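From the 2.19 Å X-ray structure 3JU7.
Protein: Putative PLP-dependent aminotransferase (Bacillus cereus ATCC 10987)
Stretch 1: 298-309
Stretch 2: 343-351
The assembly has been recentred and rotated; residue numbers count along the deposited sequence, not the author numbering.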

ATOM      1  N   GLU A 298     -18.919 -14.725  34.601  1.00 29.39           N
ATOM      2  CA  GLU A 298     -18.939 -13.801  35.745  1.00 30.44           C
ATOM      3  C   GLU A 298     -17.698 -12.965  35.875  1.00 28.98           C
ATOM      4  O   GLU A 298     -17.577 -12.170  36.813  1.00 29.11           O
ATOM      5  CB  GLU A 298     -19.170 -14.558  37.074  1.00 31.04           C
ATOM      6  CG  GLU A 298     -20.616 -14.952  37.327  1.00 33.40           C
ATOM      7  CD  GLU A 298     -21.573 -13.761  37.543  1.00 45.41           C
ATOM      8  OE1 GLU A 298     -21.168 -12.574  37.378  1.00 48.76           O
ATOM      9  OE2 GLU A 298     -22.756 -14.033  37.883  1.00 50.38           O
ATOM     10  N   VAL A 299     -16.763 -13.172  34.955  1.00 29.77           N
ATOM     11  CA  VAL A 299     -15.482 -12.467  34.971  1.00 29.31           C
ATOM     12  C   VAL A 299     -15.454 -11.490  33.816  1.00 28.27           C
ATOM     13  O   VAL A 299     -15.880 -11.844  32.717  1.00 30.10           O
ATOM     14  CB  VAL A 299     -14.312 -13.470  34.871  1.00 30.41           C
ATOM     15  CG1 VAL A 299     -13.025 -12.776  34.496  1.00 24.91           C
ATOM     16  CG2 VAL A 299     -14.184 -14.216  36.182  1.00 23.82           C
ATOM     17  N   ARG A 300     -14.985 -10.266  34.076  1.00 27.77           N
ATOM     18  CA  ARG A 300     -14.816  -9.254  33.027  1.00 28.69           C
ATOM     19  C   ARG A 300     -13.440  -9.455  32.346  1.00 29.12           C
ATOM     20  O   ARG A 300     -12.397  -9.520  33.005  1.00 30.02           O
ATOM     21  CB  ARG A 300     -14.944  -7.851  33.607  1.00 29.14           C
ATOM     22  N   ASN A 301     -13.445  -9.576  31.025  1.00 28.08           N
ATOM     23  CA  ASN A 301     -12.217  -9.882  30.311  1.00 26.76           C
ATOM     24  C   ASN A 301     -11.150  -8.807  30.581  1.00 29.13           C
ATOM     25  O   ASN A 301      -9.951  -9.108  30.688  1.00 30.37           O
ATOM     26  CB  ASN A 301     -12.461 -10.105  28.800  1.00 24.34           C
ATOM     27  CG  ASN A 301     -13.063  -8.887  28.096  1.00 25.26           C
ATOM     28  OD1 ASN A 301     -13.533  -7.947  28.745  1.00 26.25           O
ATOM     29  ND2 ASN A 301     -13.071  -8.912  26.764  1.00 19.12           N
ATOM     30  N   LYS A 302     -11.561  -7.562  30.750  1.00 30.25           N
ATOM     31  CA  LYS A 302     -10.546  -6.559  31.009  1.00 32.68           C
ATOM     32  C   LYS A 302      -9.925  -6.668  32.393  1.00 32.51           C
ATOM     33  O   LYS A 302      -8.775  -6.255  32.568  1.00 31.40           O
ATOM     34  CB  LYS A 302     -11.006  -5.156  30.658  1.00 34.54           C
ATOM     35  CG  LYS A 302     -12.252  -4.673  31.286  1.00 39.94           C
ATOM     36  CD  LYS A 302     -12.980  -3.756  30.312  1.00 45.65           C
ATOM     37  CE  LYS A 302     -12.086  -2.688  29.734  1.00 47.19           C
ATOM     38  NZ  LYS A 302     -12.933  -1.629  29.151  1.00 54.38           N
ATOM     39  N   GLN A 303     -10.632  -7.270  33.355  1.00 32.75           N
ATOM     40  CA  GLN A 303     -10.003  -7.641  34.637  1.00 31.98           C
ATOM     41  C   GLN A 303      -8.921  -8.685  34.444  1.00 30.19           C
ATOM     42  O   GLN A 303      -7.910  -8.655  35.133  1.00 29.41           O
ATOM     43  CB  GLN A 303     -11.027  -8.191  35.638  1.00 35.04           C
ATOM     44  CG  GLN A 303     -11.460  -7.198  36.723  1.00 41.59           C
ATOM     45  CD  GLN A 303     -10.276  -6.580  37.437  1.00 46.94           C
ATOM     46  OE1 GLN A 303      -9.304  -7.269  37.747  1.00 50.69           O
ATOM     47  NE2 GLN A 303     -10.334  -5.267  37.667  1.00 52.52           N
ATOM     48  N   VAL A 304      -9.158  -9.634  33.540  1.00 28.73           N
ATOM     49  CA  VAL A 304      -8.145 -10.624  33.180  1.00 28.83           C
ATOM     50  C   VAL A 304      -6.870  -9.919  32.647  1.00 29.49           C
ATOM     51  O   VAL A 304      -5.762 -10.281  33.026  1.00 28.18           O
ATOM     52  CB  VAL A 304      -8.701 -11.651  32.149  1.00 29.46           C
ATOM     53  CG1 VAL A 304      -7.620 -12.693  31.735  1.00 25.06           C
ATOM     54  CG2 VAL A 304      -9.937 -12.323  32.720  1.00 25.62           C
ATOM     55  N   ILE A 305      -7.039  -8.898  31.802  1.00 29.08           N
ATOM     56  CA  ILE A 305      -5.913  -8.091  31.306  1.00 28.43           C
ATOM     57  C   ILE A 305      -5.123  -7.446  32.439  1.00 30.45           C
ATOM     58  O   ILE A 305      -3.899  -7.567  32.517  1.00 30.53           O
ATOM     59  CB  ILE A 305      -6.382  -6.938  30.394  1.00 26.60           C
ATOM     60  CG1 ILE A 305      -7.022  -7.488  29.120  1.00 31.64           C
ATOM     61  CG2 ILE A 305      -5.211  -5.986  30.048  1.00 23.94           C
ATOM     62  CD1 ILE A 305      -6.206  -8.565  28.415  1.00 24.96           C
ATOM     63  N   GLU A 306      -5.829  -6.747  33.315  1.00 32.56           N
ATOM     64  CA  GLU A 306      -5.164  -6.005  34.373  1.00 35.24           C
ATOM     65  C   GLU A 306      -4.528  -6.967  35.400  1.00 34.54           C
ATOM     66  O   GLU A 306      -3.480  -6.663  35.980  1.00 35.21           O
ATOM     67  CB  GLU A 306      -6.115  -4.982  35.016  1.00 36.50           C
ATOM     68  CG  GLU A 306      -5.438  -3.617  35.332  1.00 46.71           C
ATOM     69  CD  GLU A 306      -5.031  -2.783  34.085  1.00 57.74           C
ATOM     70  OE1 GLU A 306      -5.684  -2.895  33.019  1.00 61.15           O
ATOM     71  OE2 GLU A 306      -4.052  -1.991  34.186  1.00 66.82           O
ATOM     72  N   ASP A 307      -5.143  -8.131  35.590  1.00 32.74           N
ATOM     73  CA  ASP A 307      -4.569  -9.178  36.424  1.00 31.92           C
ATOM     74  C   ASP A 307      -3.312  -9.810  35.817  1.00 31.39           C
ATOM     75  O   ASP A 307      -2.300  -9.956  36.497  1.00 30.57           O
ATOM     76  CB  ASP A 307      -5.607 -10.260  36.707  1.00 33.18           C
ATOM     77  CG  ASP A 307      -6.703  -9.795  37.670  1.00 38.03           C
ATOM     78  OD1 ASP A 307      -6.519  -8.770  38.373  1.00 39.23           O
ATOM     79  OD2 ASP A 307      -7.759 -10.465  37.718  1.00 47.36           O
ATOM     80  N   LEU A 308      -3.345 -10.183  34.544  1.00 29.47           N
ATOM     81  CA  LEU A 308      -2.129 -10.698  33.939  1.00 30.46           C
ATOM     82  C   LEU A 308      -1.056  -9.614  33.918  1.00 31.13           C
ATOM     83  O   LEU A 308       0.131  -9.914  34.036  1.00 30.87           O
ATOM     84  CB  LEU A 308      -2.389 -11.184  32.513  1.00 30.07           C
ATOM     85  CG  LEU A 308      -3.228 -12.450  32.432  1.00 32.37           C
ATOM     86  CD1 LEU A 308      -3.633 -12.668  30.970  1.00 29.91           C
ATOM     87  CD2 LEU A 308      -2.501 -13.671  32.993  1.00 26.09           C
ATOM     88  N   LYS A 309      -1.474  -8.359  33.764  1.00 32.35           N
ATOM     89  CA  LYS A 309      -0.533  -7.249  33.575  1.00 33.75           C
ATOM     90  C   LYS A 309       0.359  -7.085  34.779  1.00 35.28           C
ATOM     91  O   LYS A 309       1.580  -6.969  34.655  1.00 34.89           O
ATOM     92  CB  LYS A 309      -1.277  -5.945  33.325  1.00 34.28           C
ATOM     93  CG  LYS A 309      -0.397  -4.709  33.163  1.00 33.76           C
ATOM     94  CD  LYS A 309      -1.245  -3.550  32.617  1.00 40.43           C
ATOM     95  CE  LYS A 309      -0.497  -2.224  32.530  1.00 41.25           C
ATOM     96  NZ  LYS A 309      -1.372  -1.154  31.976  1.00 39.58           N
TER
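Stretch 2, residues 343-351: IAKRIVSLP

A single well-placed polar side chain at the start of a helix can fasten it to a neighbouring segment, while the turns that follow contribute little more than apolar packing. The contact between residues 298-309 and 343-351 of this putative PLP-dependent aminotransferase illustrates the principle well. The first stretch begins as a loop, extended at V299 and R300, the latter at the N-cap position, and continues as a helix from N301 to K309. The second enters as the last part of a helix that begins earlier in the chain, and from I347 it runs on as a β-strand; the phi/psi values change from -113/-24° at R346 to -66/138° at I347 and -134/142° at V348. Helix 301-309 and strand 347-350 run in nearly the same direction, their axes 28° apart and 8.2 Å from each other at closest approach. The backbones come nearest where the helix starts, with the CA atoms of N301 and R346 5.0 Å apart. In all, 346 Å² of surface is buried, counting both sides.

The polar contacts gather around N301, a buried residue whose CB points toward stretch 2 and whose chi1 is in the p well. Its backbone N, free of an intrahelical partner as is usual in a first turn, donates to the carbonyl O of K345 at 3.3 Å. Its side-chain ND2 donates to I347 O at 2.6 Å, a short bond with an N-H...acceptor angle of 157°, and also makes a weak bond to A344 O at 3.1 Å, where the angle falls to 133°. One asparagine thus reads three carbonyls: A344 O and K345 O, which accept no i to i+4 bond within the stretch, and I347 O at the start of the strand. Not every close polar pair is a bond: N301 OD1 lies 3.0 Å from K345 O, but both atoms are acceptors, so this is a close approach and not a hydrogen bond.

Water extends the same network by one step. V299 O and K345 O are 4.4 Å apart, and a water molecule bridges them, donating to V299 O at 2.6 Å and to K345 O at 3.0 Å. The carbonyl of K345 therefore accepts from both a backbone amide and a water.

Apolar packing takes over farther along. The CB of N301 lies 3.7 Å from R346 O and 3.6 Å from V348 CG2, joining the polar anchor to the hydrophobic part of the contact. One helical turn on, V304 CG1 meets V348 CG2 at 4.0 Å; another turn on, L308 CD1 reaches L350 CD2 at 3.7 Å. V304 and L308 both direct CB toward the strand, as their spacing of four residues allows. On the strand V348 also points toward the helix, whereas L350 leaves its backbone sideways and only its end comes nearer.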

ATOM      1  N   ILE A 343     -19.626 -11.697  23.366  1.00 18.82           N
ATOM      2  CA  ILE A 343     -18.285 -12.234  23.090  1.00 19.57           C
ATOM      3  C   ILE A 343     -17.207 -11.159  23.320  1.00 21.35           C
ATOM      4  O   ILE A 343     -16.086 -11.462  23.685  1.00 24.36           O
ATOM      5  CB  ILE A 343     -18.198 -12.794  21.644  1.00 19.59           C
ATOM      6  CG1 ILE A 343     -19.083 -14.042  21.517  1.00 21.07           C
ATOM      7  CG2 ILE A 343     -16.726 -13.126  21.224  1.00 20.55           C
ATOM      8  CD1 ILE A 343     -18.729 -15.191  22.508  1.00 18.67           C
ATOM      9  N   ALA A 344     -17.552  -9.897  23.110  1.00 23.28           N
ATOM     10  CA  ALA A 344     -16.615  -8.795  23.307  1.00 21.93           C
ATOM     11  C   ALA A 344     -16.448  -8.504  24.803  1.00 22.16           C
ATOM     12  O   ALA A 344     -15.479  -7.869  25.177  1.00 20.85           O
ATOM     13  CB  ALA A 344     -17.072  -7.541  22.547  1.00 19.96           C
ATOM     14  N   LYS A 345     -17.366  -8.967  25.653  1.00 20.33           N
ATOM     15  CA  LYS A 345     -17.166  -8.852  27.123  1.00 21.23           C
ATOM     16  C   LYS A 345     -16.330  -9.985  27.699  1.00 23.04           C
ATOM     17  O   LYS A 345     -15.827  -9.876  28.809  1.00 26.68           O
ATOM     18  CB  LYS A 345     -18.503  -8.838  27.871  1.00 20.76           C
ATOM     19  CG  LYS A 345     -19.355  -7.626  27.602  1.00 23.98           C
ATOM     20  N   ARG A 346     -16.194 -11.081  26.953  1.00 24.62           N
ATOM     21  CA  ARG A 346     -15.557 -12.298  27.429  1.00 23.05           C
ATOM     22  C   ARG A 346     -14.241 -12.640  26.737  1.00 22.48           C
ATOM     23  O   ARG A 346     -13.425 -13.358  27.304  1.00 21.65           O
ATOM     24  CB  ARG A 346     -16.524 -13.491  27.271  1.00 23.24           C
ATOM     25  CG  ARG A 346     -17.765 -13.425  28.168  1.00 24.69           C
ATOM     26  CD  ARG A 346     -18.594 -14.679  28.038  1.00 26.30           C
ATOM     27  NE  ARG A 346     -17.860 -15.861  28.455  1.00 28.09           N
ATOM     28  CZ  ARG A 346     -18.151 -17.125  28.141  1.00 26.40           C
ATOM     29  NH1 ARG A 346     -19.192 -17.439  27.384  1.00 26.93           N
ATOM     30  NH2 ARG A 346     -17.387 -18.108  28.610  1.00 29.34           N
ATOM     31  N   ILE A 347     -14.037 -12.162  25.511  1.00 23.20           N
ATOM     32  CA  ILE A 347     -12.844 -12.520  24.751  1.00 21.24           C
ATOM     33  C   ILE A 347     -11.549 -11.970  25.385  1.00 22.05           C
ATOM     34  O   ILE A 347     -11.496 -10.829  25.848  1.00 19.69           O
ATOM     35  CB  ILE A 347     -12.984 -12.124  23.251  1.00 22.79           C
ATOM     36  CG1 ILE A 347     -11.920 -12.824  22.381  1.00 20.61           C
ATOM     37  CG2 ILE A 347     -13.001 -10.578  23.071  1.00 20.45           C
ATOM     38  CD1 ILE A 347     -12.089 -14.305  22.251  1.00 19.34           C
ATOM     39  N   VAL A 348     -10.522 -12.827  25.389  1.00 24.11           N
ATOM     40  CA  VAL A 348      -9.158 -12.510  25.820  1.00 23.47           C
ATOM     41  C   VAL A 348      -8.200 -13.077  24.782  1.00 26.34           C
ATOM     42  O   VAL A 348      -8.470 -14.151  24.228  1.00 26.22           O
ATOM     43  CB  VAL A 348      -8.847 -13.115  27.223  1.00 26.70           C
ATOM     44  CG1 VAL A 348      -7.340 -13.005  27.549  1.00 23.42           C
ATOM     45  CG2 VAL A 348      -9.705 -12.424  28.301  1.00 23.43           C
ATOM     46  N   SER A 349      -7.112 -12.342  24.499  1.00 26.11           N
ATOM     47  CA  SER A 349      -6.085 -12.745  23.546  1.00 25.51           C
ATOM     48  C   SER A 349      -4.802 -13.039  24.314  1.00 25.38           C
ATOM     49  O   SER A 349      -4.183 -12.126  24.858  1.00 27.68           O
ATOM     50  CB  SER A 349      -5.827 -11.634  22.508  1.00 25.60           C
ATOM     51  OG  SER A 349      -7.003 -11.302  21.778  1.00 24.63           O
ATOM     52  N   LEU A 350      -4.415 -14.306  24.400  1.00 24.68           N
ATOM     53  CA  LEU A 350      -3.278 -14.662  25.236  1.00 23.47           C
ATOM     54  C   LEU A 350      -2.054 -14.807  24.356  1.00 25.86           C
ATOM     55  O   LEU A 350      -2.151 -15.245  23.202  1.00 26.39           O
ATOM     56  CB  LEU A 350      -3.522 -15.926  26.050  1.00 21.04           C
ATOM     57  CG  LEU A 350      -4.698 -15.923  27.026  1.00 24.04           C
ATOM     58  CD1 LEU A 350      -4.877 -17.308  27.655  1.00 19.86           C
ATOM     59  CD2 LEU A 350      -4.510 -14.877  28.109  1.00 16.87           C
ATOM     60  N   PRO A 351      -0.890 -14.448  24.896  1.00 25.44           N
ATOM     61  CA  PRO A 351       0.264 -14.475  24.041  1.00 26.23           C
ATOM     62  C   PRO A 351       0.652 -15.860  23.570  1.00 25.51           C
ATOM     63  O   PRO A 351       0.568 -16.850  24.308  1.00 25.22           O
ATOM     64  CB  PRO A 351       1.375 -13.839  24.894  1.00 27.28           C
ATOM     65  CG  PRO A 351       0.841 -13.663  26.224  1.00 25.32           C
ATOM     66  CD  PRO A 351      -0.639 -13.738  26.157  1.00 26.67           C
TER
HETATM   67  O   HOH W   1     -17.517 -11.477  30.705  1.00 36.24           O